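Long-range contacts in cellulose-binding protein, X158 (Saccharophagus degradans, PDB 2X34), which binds ubiquinone-8 in a YceI-like domain and is probably a polyisoprenoid-binding protein implicated in plant cell wall breakdown: residues E42-I47 against V75-V80; I127-Q132 against L170-P175. All coordinates share one frame; numbering follows the deposited sequence. Where two conformers were deposited one is given.

In the fold
Contacts 1 and 2 are two antiparallel strand pairings in one curled sheet that wraps round the isoprenoid tail of ubiquinone-8, consistent with the lipocalin-like barrel of YceI-like proteins. Their centres lie 13 Å apart and both touch the ligand. They also touch each other across the interior: the hydroxyl OH of Tyr-172 makes a probable hydrogen bond of 3.0 Å to the backbone O of Gln-44, and Leu-45 CD1 packs 4.0 Å from Leu-170 CD2. Contact 2 lines the terminal isoprene units, while contact 1 follows the chain from there toward its middle. The quinone head lies far beyond both; Lys-20 and Arg-62 hydrogen-bond to the ligand.

Contact 1: E42-I47 against V75-V80; sequences EAQLVI and VATVTV. With UQ8 (Ubiquinone-8), chain C.
The flat carboxamide of Gln-44 has the methyl CG2 of Thr-77 over one face, 3.7 Å from Gln-44 CD. Thr-79, whose side chain runs alongside that of Gln-44, brings its CG2 up beside Gln-44 OE1 at 3.6 Å, close to the level of the amide and not over its face. With CG anti to the backbone N (chi1 -164°) and an extended chain beyond it, Gln-44 is carried across to the neighbouring strand. With an alanine here, the Thr-77 methyl would probably lose the amide lying against it and the Thr-79 methyl its neighbour OE1. Six backbone hydrogen bonds join the antiparallel strands; that from Ile-47 N to Ala-76 O measures 2.7 Å and is nearly straight (174°). The opposite face, with Ala-43, Leu-45, Ile-47, Val-78 and Val-80, forms an apolar wall of the ubiquinone pocket. Ile-47 meets the tail nearer its middle, Val-78 CG1 follows at C33 (3.6 Å), and Ala-43 and Val-80 lie toward the tail end. Strand 24-38 pairs with the other side of 42-47, through Gly-36 and Ser-34, and strand 95-106 continues the sheet beyond 75-80 through Thr-103 and Asp-105. Leu-14 of strand 3-20 packs against both Leu-45 and Ile-47.

Contact 2: I127-Q132 against L170-P175; sequences IMVQNQ and LFYEAP. With UQ8 (Ubiquinone-8), chain C.
The carbonyl O of Leu-170 accepts the N-H of Val-129 at 2.7 Å, in the carbonyl plane and nearly straight (170°), and is also approached by the CA-H of Met-128. Leu-170 N returns a bond to Val-129 O, and a second reciprocal pair links Ile-127 with Tyr-172, which fixes the antiparallel register. Between these two hydrogen-bonded pairs, Met-128 and Phe-171 form a non-hydrogen-bonded pair whose side chains run side by side in the same direction. Met-128, present as selenomethionine, makes a Met-aromatic contact, its SE 4.7 Å from the Phe-171 ring centroid and 52° off the ring normal; its CG also lies 3.8 Å from Phe-171 CE1.

On the other face, Val-129, Leu-170 and Tyr-172 line the pocket. Val-129 turns its CG2 to the tail-end methyl C46 of ubiquinone-8 (3.9 Å), Leu-170 CD1 meets C38 at 3.6 Å, and Tyr-172 lays CE2 3.8 Å from C41. The phenol oxygen, although beside hydrocarbon, is satisfied by the carbonyl of Gln-44, an anchor likely to limit movement of the ring against the tail. Ile-127 packs on Tyr-172: its CG1 sits between the backbone N and carbonyl carbon (chi1 62°), a placement that brings it 3.8 Å from Tyr-172 CB, with CD1 near the tail end.

Strand 109-121 flanks 127-132, with Met-128 and Gln-130 bonded through their backbones to Gln-120 and Asn-118. Strand 3-20 borders 170-175 in turn, pairing Asp-8 with Phe-171 and packing Leu-7 against Leu-170 and Tyr-172.

Contact 1: E42-I47 against V75-V80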
loop_
_atom_site.group_PDB
_atom_site.type_symbol
_atom_site.label_atom_id
_atom_site.label_comp_id
_atom_site.label_asym_id
_atom_site.label_seq_id
_atom_site.Cartn_x
_atom_site.Cartn_y
_atom_site.Cartn_z
ATOM N N GLU A 42 2.897 17.090 -0.421
ATOM C CA GLU A 42 1.920 16.041 -0.191
ATOM C C GLU A 42 2.269 14.845 -1.043
ATOM O O GLU A 42 2.266 14.922 -2.266
ATOM C CB GLU A 42 0.493 16.513 -0.462
ATOM C CG GLU A 42 -0.098 17.388 0.639
ATOM C CD GLU A 42 -0.241 16.706 2.032
ATOM O OE1 GLU A 42 -0.409 15.455 2.117
ATOM O OE2 GLU A 42 -0.215 17.460 3.050
ATOM N N ALA A 43 2.649 13.769 -0.372
ATOM C CA ALA A 43 3.041 12.541 -1.025
ATOM C C ALA A 43 1.788 11.732 -1.216
ATOM O O ALA A 43 0.924 11.725 -0.343
ATOM C CB ALA A 43 4.035 11.772 -0.183
ATOM N N GLN A 44 1.673 11.065 -2.360
ATOM C CA GLN A 44 0.526 10.201 -2.597
ATOM C C GLN A 44 0.957 8.860 -3.167
ATOM O O GLN A 44 1.894 8.790 -3.953
ATOM C CB GLN A 44 -0.432 10.894 -3.554
ATOM C CG GLN A 44 -1.801 10.301 -3.582
ATOM C CD GLN A 44 -2.810 11.238 -4.221
ATOM O OE1 GLN A 44 -3.554 11.965 -3.532
ATOM N NE2 GLN A 44 -2.829 11.242 -5.535
ATOM N N LEU A 45 0.280 7.798 -2.751
ATOM C CA LEU A 45 0.419 6.491 -3.385
ATOM C C LEU A 45 -0.989 6.070 -3.770
ATOM O O LEU A 45 -1.898 6.048 -2.915
ATOM C CB LEU A 45 1.020 5.468 -2.423
ATOM C CG LEU A 45 1.083 4.022 -2.913
ATOM C CD1 LEU A 45 2.006 3.921 -4.106
ATOM C CD2 LEU A 45 1.523 3.052 -1.789
ATOM N N VAL A 46 -1.184 5.753 -5.040
ATOM C CA VAL A 46 -2.476 5.288 -5.509
ATOM C C VAL A 46 -2.350 3.808 -5.864
ATOM O O VAL A 46 -1.561 3.450 -6.739
ATOM C CB VAL A 46 -2.956 6.083 -6.731
ATOM C CG1 VAL A 46 -4.275 5.508 -7.255
ATOM C CG2 VAL A 46 -3.080 7.606 -6.393
ATOM N N ILE A 47 -3.121 2.958 -5.179
ATOM C CA ILE A 47 -3.062 1.520 -5.390
ATOM C C ILE A 47 -4.249 1.084 -6.288
ATOM O O ILE A 47 -5.404 1.322 -5.965
ATOM C CB ILE A 47 -3.134 0.789 -4.047
ATOM C CG1 ILE A 47 -2.047 1.331 -3.091
ATOM C CG2 ILE A 47 -3.003 -0.736 -4.265
ATOM C CD1 ILE A 47 -2.412 1.255 -1.649
ATOM N N VAL A 75 -9.621 2.280 -6.812
ATOM C CA VAL A 75 -8.321 2.526 -6.204
ATOM C C VAL A 75 -8.427 2.799 -4.708
ATOM O O VAL A 75 -9.505 3.178 -4.199
ATOM C CB VAL A 75 -7.594 3.708 -6.906
ATOM C CG1 VAL A 75 -7.361 3.389 -8.411
ATOM C CG2 VAL A 75 -8.363 4.997 -6.725
ATOM N N ALA A 76 -7.314 2.566 -4.016
ATOM C CA ALA A 76 -7.099 2.978 -2.625
ATOM C C ALA A 76 -5.974 4.023 -2.673
ATOM O O ALA A 76 -4.987 3.854 -3.398
ATOM C CB ALA A 76 -6.656 1.794 -1.754
ATOM N N THR A 77 -6.113 5.090 -1.904
ATOM C CA THR A 77 -5.196 6.231 -2.014
ATOM C C THR A 77 -4.594 6.491 -0.648
ATOM O O THR A 77 -5.314 6.515 0.344
ATOM C CB THR A 77 -5.943 7.488 -2.544
ATOM O OG1 THR A 77 -6.470 7.202 -3.844
ATOM C CG2 THR A 77 -5.015 8.699 -2.663
ATOM N N VAL A 78 -3.269 6.649 -0.589
ATOM C CA VAL A 78 -2.599 6.985 0.657
ATOM C C VAL A 78 -2.009 8.369 0.470
ATOM O O VAL A 78 -1.351 8.605 -0.526
ATOM C CB VAL A 78 -1.457 6.030 1.002
ATOM C CG1 VAL A 78 -0.832 6.412 2.375
ATOM C CG2 VAL A 78 -1.955 4.593 1.022
ATOM N N THR A 79 -2.224 9.242 1.439
ATOM C CA THR A 79 -1.699 10.604 1.392
ATOM C C THR A 79 -0.923 10.886 2.665
ATOM O O THR A 79 -1.361 10.525 3.762
ATOM C CB THR A 79 -2.828 11.634 1.272
ATOM O OG1 THR A 79 -3.703 11.505 2.400
ATOM C CG2 THR A 79 -3.613 11.419 -0.019
ATOM N N VAL A 80 0.229 11.521 2.505
ATOM C CA VAL A 80 1.183 11.705 3.600
ATOM C C VAL A 80 1.841 13.052 3.409
ATOM O O VAL A 80 2.447 13.278 2.353
ATOM C CB VAL A 80 2.312 10.656 3.528
ATOM C CG1 VAL A 80 3.275 10.814 4.691
ATOM C CG2 VAL A 80 1.751 9.202 3.461
HETATM C C45 UQ8 C . 7.957 9.883 3.340
HETATM C C44 UQ8 C . 7.938 10.129 1.875
HETATM C C46 UQ8 C . 9.142 10.854 1.312
HETATM C C43 UQ8 C . 6.925 9.727 1.072
HETATM C C42 UQ8 C . 5.665 8.986 1.498
HETATM C C41 UQ8 C . 5.418 7.887 0.445
HETATM C C39 UQ8 C . 4.154 7.137 0.749
HETATM C C40 UQ8 C . 2.881 7.775 0.284
HETATM C C38 UQ8 C . 4.192 5.973 1.424
HETATM C C37 UQ8 C . 2.973 5.144 1.781
HETATM C C36 UQ8 C . 2.832 5.123 3.303
HETATM C C34 UQ8 C . 1.794 4.167 3.858
HETATM C C35 UQ8 C . 1.695 4.055 5.358
HETATM C C33 UQ8 C . 1.003 3.434 3.049
HETATM C C32 UQ8 C . -0.080 2.478 3.572
HETATM C C31 UQ8 C . -0.075 1.181 2.754
HETATM C C29 UQ8 C . -1.345 0.375 2.966
HETATM C C30 UQ8 C . -1.724 -0.103 4.349
HETATM C C28 UQ8 C . -2.104 0.095 1.892
HETATM C C27 UQ8 C . -3.397 -0.725 1.933
HETATM C C26 UQ8 C . -3.071 -2.018 1.163
HETATM C C24 UQ8 C . -4.266 -2.945 0.969
HETATM C C25 UQ8 C . -5.375 -2.579 0.023
HETATM C C23 UQ8 C . -4.264 -4.083 1.668
HETATM C C22 UQ8 C . -5.322 -5.179 1.653
HETATM C C21 UQ8 C . -6.218 -5.060 2.902
HETATM C C19 UQ8 C . -7.015 -6.301 3.266
HETATM C C20 UQ8 C . -7.786 -6.264 4.557
HETATM C C18 UQ8 C . -7.031 -7.411 2.492
HETATM C C17 UQ8 C . -7.841 -8.674 2.857
HETATM C C16 UQ8 C . -7.029 -9.866 2.358
HETATM C C14 UQ8 C . -7.545 -11.281 2.607
HETATM C C15 UQ8 C . -7.638 -11.815 4.016
HETATM C C13 UQ8 C . -7.882 -12.043 1.529
HETATM C C12 UQ8 C . -8.400 -13.484 1.603
HETATM C C11 UQ8 C . -7.782 -14.351 0.485
HETATM C C9 UQ8 C . -8.247 -15.771 0.666
HETATM C C10 UQ8 C . -7.518 -16.610 1.701
HETATM C C8 UQ8 C . -9.260 -16.215 -0.104
HETATM C C7 UQ8 C . -9.899 -17.598 -0.091
HETATM C C6 UQ8 C . -9.826 -18.196 -1.469
HETATM C C1 UQ8 C . -10.749 -17.862 -2.603
HETATM C C1M UQ8 C . -11.923 -16.921 -2.490
HETATM C C2 UQ8 C . -10.521 -18.529 -3.917
HETATM O O2 UQ8 C . -11.268 -18.293 -4.865
HETATM C C3 UQ8 C . -9.426 -19.500 -4.129
HETATM O O3 UQ8 C . -9.251 -20.070 -5.377
HETATM C C3M UQ8 C . -10.273 -20.772 -6.104
HETATM C C4 UQ8 C . -8.524 -19.799 -2.992
HETATM O O4 UQ8 C . -7.452 -20.642 -3.093
HETATM C C4M UQ8 C . -7.586 -21.944 -3.673
HETATM C C5 UQ8 C . -8.736 -19.154 -1.701
HETATM O O5 UQ8 C . -7.930 -19.397 -0.818
#

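Contact 2: I127-Q132 against L170-P175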
loop_
_atom_site.group_PDB
_atom_site.type_symbol
_atom_site.label_atom_id
_atom_site.label_comp_id
_atom_site.label_asym_id
_atom_site.label_seq_id
_atom_site.Cartn_x
_atom_site.Cartn_y
_atom_site.Cartn_z
ATOM N N ILE A 127 14.823 8.478 -4.453
ATOM C CA ILE A 127 14.646 8.089 -3.059
ATOM C C ILE A 127 13.830 6.800 -2.957
ATOM O O ILE A 127 12.989 6.509 -3.822
ATOM C CB ILE A 127 14.010 9.230 -2.195
ATOM C CG1 ILE A 127 12.611 9.607 -2.690
ATOM C CG2 ILE A 127 14.881 10.505 -2.192
ATOM C CD1 ILE A 127 11.786 10.385 -1.661
HETATM N N MSE A 128 14.102 6.031 -1.901
HETATM C CA MSE A 128 13.422 4.780 -1.632
HETATM C C MSE A 128 12.661 4.953 -0.318
HETATM O O MSE A 128 13.245 5.391 0.695
HETATM C CB MSE A 128 14.434 3.631 -1.505
HETATM C CG MSE A 128 13.819 2.288 -1.145
HETATM SE SE MSE A 128 15.085 0.830 -1.118
HETATM C CE MSE A 128 16.220 1.445 0.338
ATOM N N VAL A 129 11.371 4.619 -0.346
ATOM C CA VAL A 129 10.485 4.764 0.816
ATOM C C VAL A 129 9.842 3.413 1.119
ATOM O O VAL A 129 9.271 2.762 0.245
ATOM C CB VAL A 129 9.447 5.873 0.626
ATOM C CG1 VAL A 129 8.613 6.085 1.891
ATOM C CG2 VAL A 129 10.130 7.212 0.217
ATOM N N GLN A 130 9.998 2.973 2.361
ATOM C CA GLN A 130 9.499 1.664 2.754
ATOM C C GLN A 130 9.028 1.696 4.207
ATOM O O GLN A 130 9.399 2.607 4.990
ATOM C CB GLN A 130 10.562 0.590 2.450
ATOM C CG GLN A 130 11.809 0.669 3.269
ATOM C CD GLN A 130 12.905 -0.226 2.693
ATOM O OE1 GLN A 130 12.697 -1.426 2.471
ATOM N NE2 GLN A 130 14.048 0.347 2.450
ATOM N N ASN A 131 8.120 0.793 4.552
ATOM C CA ASN A 131 7.664 0.713 5.936
ATOM C C ASN A 131 8.841 0.243 6.786
ATOM O O ASN A 131 9.475 -0.755 6.471
ATOM C CB ASN A 131 6.437 -0.193 6.114
ATOM C CG ASN A 131 6.624 -1.588 5.519
ATOM O OD1 ASN A 131 6.856 -1.744 4.309
ATOM N ND2 ASN A 131 6.524 -2.607 6.361
ATOM N N GLN A 132 9.135 0.970 7.859
ATOM C CA GLN A 132 10.303 0.663 8.703
ATOM C C GLN A 132 10.038 -0.604 9.510
ATOM O O GLN A 132 10.923 -1.428 9.695
ATOM C CB GLN A 132 10.654 1.835 9.644
ATOM C CG GLN A 132 11.726 1.511 10.739
ATOM C CD GLN A 132 13.115 1.216 10.183
ATOM O OE1 GLN A 132 13.406 1.513 9.039
ATOM N NE2 GLN A 132 13.971 0.619 11.002
ATOM N N LEU A 170 8.876 1.647 -2.268
ATOM C CA LEU A 170 8.500 2.614 -3.284
ATOM C C LEU A 170 9.706 3.442 -3.655
ATOM O O LEU A 170 10.523 3.805 -2.781
ATOM C CB LEU A 170 7.426 3.578 -2.756
ATOM C CG LEU A 170 6.241 2.946 -2.038
ATOM C CD1 LEU A 170 5.410 4.004 -1.306
ATOM C CD2 LEU A 170 5.396 2.148 -3.000
ATOM N N PHE A 171 9.804 3.764 -4.934
ATOM C CA PHE A 171 10.905 4.563 -5.433
ATOM C C PHE A 171 10.290 5.784 -6.085
ATOM O O PHE A 171 9.435 5.674 -6.995
ATOM C CB PHE A 171 11.759 3.782 -6.454
ATOM C CG PHE A 171 12.420 2.552 -5.893
ATOM C CD1 PHE A 171 13.705 2.611 -5.339
ATOM C CD2 PHE A 171 11.755 1.333 -5.894
ATOM C CE1 PHE A 171 14.326 1.448 -4.815
ATOM C CE2 PHE A 171 12.367 0.183 -5.369
ATOM C CZ PHE A 171 13.651 0.253 -4.830
ATOM N N TYR A 172 10.684 6.945 -5.594
ATOM C CA TYR A 172 10.215 8.210 -6.123
ATOM C C TYR A 172 11.392 8.913 -6.793
ATOM O O TYR A 172 12.531 8.860 -6.286
ATOM C CB TYR A 172 9.640 9.078 -5.004
ATOM C CG TYR A 172 8.291 8.650 -4.512
ATOM C CD1 TYR A 172 7.130 9.146 -5.104
ATOM C CD2 TYR A 172 8.158 7.774 -3.441
ATOM C CE1 TYR A 172 5.868 8.762 -4.672
ATOM C CE2 TYR A 172 6.882 7.368 -2.998
ATOM C CZ TYR A 172 5.744 7.880 -3.616
ATOM O OH TYR A 172 4.480 7.531 -3.188
ATOM N N GLU A 173 11.122 9.544 -7.938
ATOM C CA GLU A 173 12.167 10.202 -8.726
ATOM C C GLU A 173 11.866 11.670 -8.971
ATOM O O GLU A 173 10.773 12.017 -9.387
ATOM C CB GLU A 173 12.296 9.552 -10.105
ATOM C CG GLU A 173 13.055 8.274 -10.107
ATOM C CD GLU A 173 14.561 8.398 -10.322
ATOM O OE1 GLU A 173 15.116 9.466 -10.639
ATOM O OE2 GLU A 173 15.200 7.359 -10.170
ATOM N N ALA A 174 12.853 12.517 -8.721
ATOM C CA ALA A 174 12.750 13.932 -9.061
ATOM C C ALA A 174 12.926 14.058 -10.564
ATOM O O ALA A 174 13.520 13.191 -11.168
ATOM C CB ALA A 174 13.810 14.723 -8.335
ATOM N N PRO A 175 12.362 15.104 -11.183
ATOM C CA PRO A 175 12.610 15.384 -12.613
ATOM C C PRO A 175 14.084 15.395 -13.047
ATOM O O PRO A 175 14.916 16.083 -12.431
ATOM C CB PRO A 175 11.998 16.770 -12.795
ATOM C CG PRO A 175 10.820 16.753 -11.879
ATOM C CD PRO A 175 11.193 15.854 -10.691
HETATM C C45 UQ8 C . 7.957 9.883 3.340
HETATM C C44 UQ8 C . 7.938 10.129 1.875
HETATM C C46 UQ8 C . 9.142 10.854 1.312
HETATM C C43 UQ8 C . 6.925 9.727 1.072
HETATM C C42 UQ8 C . 5.665 8.986 1.498
HETATM C C41 UQ8 C . 5.418 7.887 0.445
HETATM C C39 UQ8 C . 4.154 7.137 0.749
HETATM C C40 UQ8 C . 2.881 7.775 0.284
HETATM C C38 UQ8 C . 4.192 5.973 1.424
HETATM C C37 UQ8 C . 2.973 5.144 1.781
HETATM C C36 UQ8 C . 2.832 5.123 3.303
HETATM C C34 UQ8 C . 1.794 4.167 3.858
HETATM C C35 UQ8 C . 1.695 4.055 5.358
HETATM C C33 UQ8 C . 1.003 3.434 3.049
HETATM C C32 UQ8 C . -0.080 2.478 3.572
HETATM C C31 UQ8 C . -0.075 1.181 2.754
HETATM C C29 UQ8 C . -1.345 0.375 2.966
HETATM C C30 UQ8 C . -1.724 -0.103 4.349
HETATM C C28 UQ8 C . -2.104 0.095 1.892
HETATM C C27 UQ8 C . -3.397 -0.725 1.933
HETATM C C26 UQ8 C . -3.071 -2.018 1.163
HETATM C C24 UQ8 C . -4.266 -2.945 0.969
HETATM C C25 UQ8 C . -5.375 -2.579 0.023
HETATM C C23 UQ8 C . -4.264 -4.083 1.668
HETATM C C22 UQ8 C . -5.322 -5.179 1.653
HETATM C C21 UQ8 C . -6.218 -5.060 2.902
HETATM C C19 UQ8 C . -7.015 -6.301 3.266
HETATM C C20 UQ8 C . -7.786 -6.264 4.557
HETATM C C18 UQ8 C . -7.031 -7.411 2.492
HETATM C C17 UQ8 C . -7.841 -8.674 2.857
HETATM C C16 UQ8 C . -7.029 -9.866 2.358
HETATM C C14 UQ8 C . -7.545 -11.281 2.607
HETATM C C15 UQ8 C . -7.638 -11.815 4.016
HETATM C C13 UQ8 C . -7.882 -12.043 1.529
HETATM C C12 UQ8 C . -8.400 -13.484 1.603
HETATM C C11 UQ8 C . -7.782 -14.351 0.485
HETATM C C9 UQ8 C . -8.247 -15.771 0.666
HETATM C C10 UQ8 C . -7.518 -16.610 1.701
HETATM C C8 UQ8 C . -9.260 -16.215 -0.104
HETATM C C7 UQ8 C . -9.899 -17.598 -0.091
HETATM C C6 UQ8 C . -9.826 -18.196 -1.469
HETATM C C1 UQ8 C . -10.749 -17.862 -2.603
HETATM C C1M UQ8 C . -11.923 -16.921 -2.490
HETATM C C2 UQ8 C . -10.521 -18.529 -3.917
HETATM O O2 UQ8 C . -11.268 -18.293 -4.865
HETATM C C3 UQ8 C . -9.426 -19.500 -4.129
HETATM O O3 UQ8 C . -9.251 -20.070 -5.377
HETATM C C3M UQ8 C . -10.273 -20.772 -6.104
HETATM C C4 UQ8 C . -8.524 -19.799 -2.992
HETATM O O4 UQ8 C . -7.452 -20.642 -3.093
HETATM C C4M UQ8 C . -7.586 -21.944 -3.673
HETATM C C5 UQ8 C . -8.736 -19.154 -1.701
HETATM O O5 UQ8 C . -7.930 -19.397 -0.818
#